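Local coordinates for HupZ (Streptococcus sp. 'group A', PDB 5ESC), which degrades heme in vitro and is a dimeric split-barrel protein of the pyridoxamine 5'-phosphate oxidase family, at residues 76-81 with 112-117. Sequence-based numbering, arbitrary orientation.
Sequences RFVGTA and VERIFN
Segments 76-81 and 112-117, parts of strands 73-84 and 106-117, run antiparallel at 163°, with Arg76-Phe116 and Val78-Arg114 as hydrogen-bonded pairs and Phe77-Ile115 as the non-hydrogen-bonded pair between them. Arg76 and Phe116 exchange two backbone bonds, and Val78 N gives a nearly straight one to Arg114 O (2.8 Å). Glu113 and Arg114 then both face Val78 in a classic beta bulge. Val78 O accepts from Glu113 N at 2.8 Å and from Arg114 N at 3.1 Å, and the register shifts by one residue.

The Arg76 guanidinium lies flat over one face of the Phe116 ring, the planes 4° apart. Its NH2 sits 3.2 Å from Phe116 CD2, offset toward the ring's rim. CG of Arg76 is anti to the backbone N, and a bend at chi3 (64°) turns the flat group along the ring. A salt bridge from NH1 to Glu63 on strand 61-68 also holds it. Both strands belong to the antiparallel sheet of the split barrel, and Asn27 of the second subunit packs on Arg76. Val78 CG2 meets the Phe116 ring at its edge, in plane, while CG1 lies over one face of the Arg114 guanidinium. Arg114 NH1 is salt-bridged to Glu113 OE1 at 3.4 Å. On the other face of the sheet, Ile115 CG1 lies 3.7 Å from Phe77 CD2. Helix 4-12 covers this pair through Met6 and Ile10.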
loop_
_atom_site.group_PDB
_atom_site.type_symbol
_atom_site.label_atom_id
_atom_site.label_comp_id
_atom_site.label_asym_id
_atom_site.label_seq_id
_atom_site.Cartn_x
_atom_site.Cartn_y
_atom_site.Cartn_z
ATOM N N ARG A 76 7.941 -6.763 1.126
ATOM C CA ARG A 76 6.583 -7.013 0.643
ATOM C C ARG A 76 6.296 -8.523 0.893
ATOM O O ARG A 76 7.086 -9.385 0.439
ATOM C CB ARG A 76 6.522 -6.666 -0.868
ATOM C CG ARG A 76 5.241 -7.068 -1.616
ATOM C CD ARG A 76 5.105 -6.396 -2.993
ATOM N NE ARG A 76 6.173 -6.814 -3.879
ATOM C CZ ARG A 76 6.068 -7.752 -4.807
ATOM N NH1 ARG A 76 4.914 -8.353 -5.065
ATOM N NH2 ARG A 76 7.130 -8.077 -5.528
ATOM N N PHE A 77 5.242 -8.821 1.654
ATOM C CA PHE A 77 4.812 -10.190 1.959
ATOM C C PHE A 77 3.575 -10.500 1.081
ATOM O O PHE A 77 2.499 -9.793 1.103
ATOM C CB PHE A 77 4.509 -10.319 3.442
ATOM C CG PHE A 77 5.665 -9.991 4.315
ATOM C CD1 PHE A 77 5.988 -8.691 4.604
ATOM C CD2 PHE A 77 6.505 -10.991 4.794
ATOM C CE1 PHE A 77 7.117 -8.359 5.344
ATOM C CE2 PHE A 77 7.613 -10.684 5.573
ATOM C CZ PHE A 77 7.933 -9.346 5.840
ATOM N N VAL A 78 3.666 -11.547 0.304
ATOM C CA VAL A 78 2.587 -11.930 -0.558
ATOM C C VAL A 78 1.969 -13.216 -0.104
ATOM O O VAL A 78 2.725 -14.170 0.197
ATOM C CB VAL A 78 3.037 -12.112 -2.016
ATOM C CG1 VAL A 78 1.849 -12.492 -2.928
ATOM C CG2 VAL A 78 3.693 -10.844 -2.545
ATOM N N GLY A 79 0.633 -13.319 -0.138
ATOM C CA GLY A 79 0.015 -14.622 0.201
ATOM C C GLY A 79 -1.472 -14.643 0.060
ATOM O O GLY A 79 -2.032 -13.849 -0.758
ATOM N N THR A 80 -2.118 -15.544 0.803
ATOM C CA THR A 80 -3.538 -15.697 0.782
ATOM C C THR A 80 -4.056 -15.517 2.221
ATOM O O THR A 80 -3.381 -15.928 3.147
ATOM C CB THR A 80 -3.959 -17.079 0.217
ATOM O OG1 THR A 80 -5.367 -17.057 -0.030
ATOM C CG2 THR A 80 -3.661 -18.261 1.172
ATOM N N ALA A 81 -5.205 -14.876 2.355
ATOM C CA ALA A 81 -5.786 -14.503 3.627
ATOM C C ALA A 81 -7.173 -15.027 3.856
ATOM O O ALA A 81 -7.889 -15.376 2.877
ATOM C CB ALA A 81 -5.757 -12.985 3.796
ATOM N N VAL A 112 1.586 -16.425 4.492
ATOM C CA VAL A 112 2.625 -15.883 3.699
ATOM C C VAL A 112 3.191 -16.935 2.727
ATOM O O VAL A 112 3.544 -18.047 3.130
ATOM C CB VAL A 112 3.727 -15.271 4.551
ATOM C CG1 VAL A 112 4.929 -14.905 3.678
ATOM C CG2 VAL A 112 3.220 -14.045 5.249
ATOM N N GLU A 113 3.220 -16.597 1.444
ATOM C CA GLU A 113 3.738 -17.509 0.372
ATOM C C GLU A 113 5.063 -17.088 -0.203
ATOM O O GLU A 113 5.896 -17.933 -0.519
ATOM C CB GLU A 113 2.713 -17.639 -0.779
ATOM C CG GLU A 113 1.435 -18.339 -0.324
ATOM C CD GLU A 113 0.284 -18.327 -1.350
ATOM O OE1 GLU A 113 0.287 -17.672 -2.415
ATOM O OE2 GLU A 113 -0.683 -19.021 -1.077
ATOM N N ARG A 114 5.251 -15.797 -0.369
ATOM C CA ARG A 114 6.528 -15.235 -0.794
ATOM C C ARG A 114 6.826 -13.907 -0.177
ATOM O O ARG A 114 5.898 -13.199 0.282
ATOM C CB ARG A 114 6.631 -15.146 -2.290
ATOM C CG ARG A 114 5.374 -15.192 -3.038
ATOM C CD ARG A 114 5.390 -16.080 -4.265
ATOM N NE ARG A 114 4.546 -15.373 -5.223
ATOM C CZ ARG A 114 3.202 -15.304 -5.205
ATOM N NH1 ARG A 114 2.471 -15.953 -4.286
ATOM N NH2 ARG A 114 2.586 -14.575 -6.143
ATOM N N ILE A 115 8.112 -13.595 -0.107
ATOM C CA ILE A 115 8.631 -12.380 0.470
ATOM C C ILE A 115 9.606 -11.724 -0.541
ATOM O O ILE A 115 10.365 -12.424 -1.247
ATOM C CB ILE A 115 9.318 -12.621 1.795
ATOM C CG1 ILE A 115 8.409 -13.422 2.749
ATOM C CG2 ILE A 115 9.811 -11.267 2.350
ATOM C CD1 ILE A 115 9.127 -13.993 3.968
ATOM N N PHE A 116 9.499 -10.397 -0.675
ATOM C CA PHE A 116 10.341 -9.589 -1.635
ATOM C C PHE A 116 10.945 -8.449 -0.879
ATOM O O PHE A 116 10.303 -7.875 -0.011
ATOM C CB PHE A 116 9.529 -9.061 -2.816
ATOM C CG PHE A 116 8.931 -10.156 -3.663
ATOM C CD1 PHE A 116 9.713 -10.840 -4.608
ATOM C CD2 PHE A 116 7.632 -10.552 -3.495
ATOM C CE1 PHE A 116 9.164 -11.863 -5.386
ATOM C CE2 PHE A 116 7.071 -11.572 -4.271
ATOM C CZ PHE A 116 7.823 -12.232 -5.219
ATOM N N ASN A 117 12.221 -8.198 -1.132
ATOM C CA ASN A 117 12.949 -7.155 -0.456
ATOM C C ASN A 117 12.591 -5.931 -1.281
ATOM O O ASN A 117 12.588 -6.033 -2.490
ATOM C CB ASN A 117 14.481 -7.457 -0.483
ATOM C CG ASN A 117 15.277 -6.748 0.649
ATOM O OD1 ASN A 117 15.177 -5.516 0.840
ATOM N ND2 ASN A 117 16.113 -7.528 1.366
#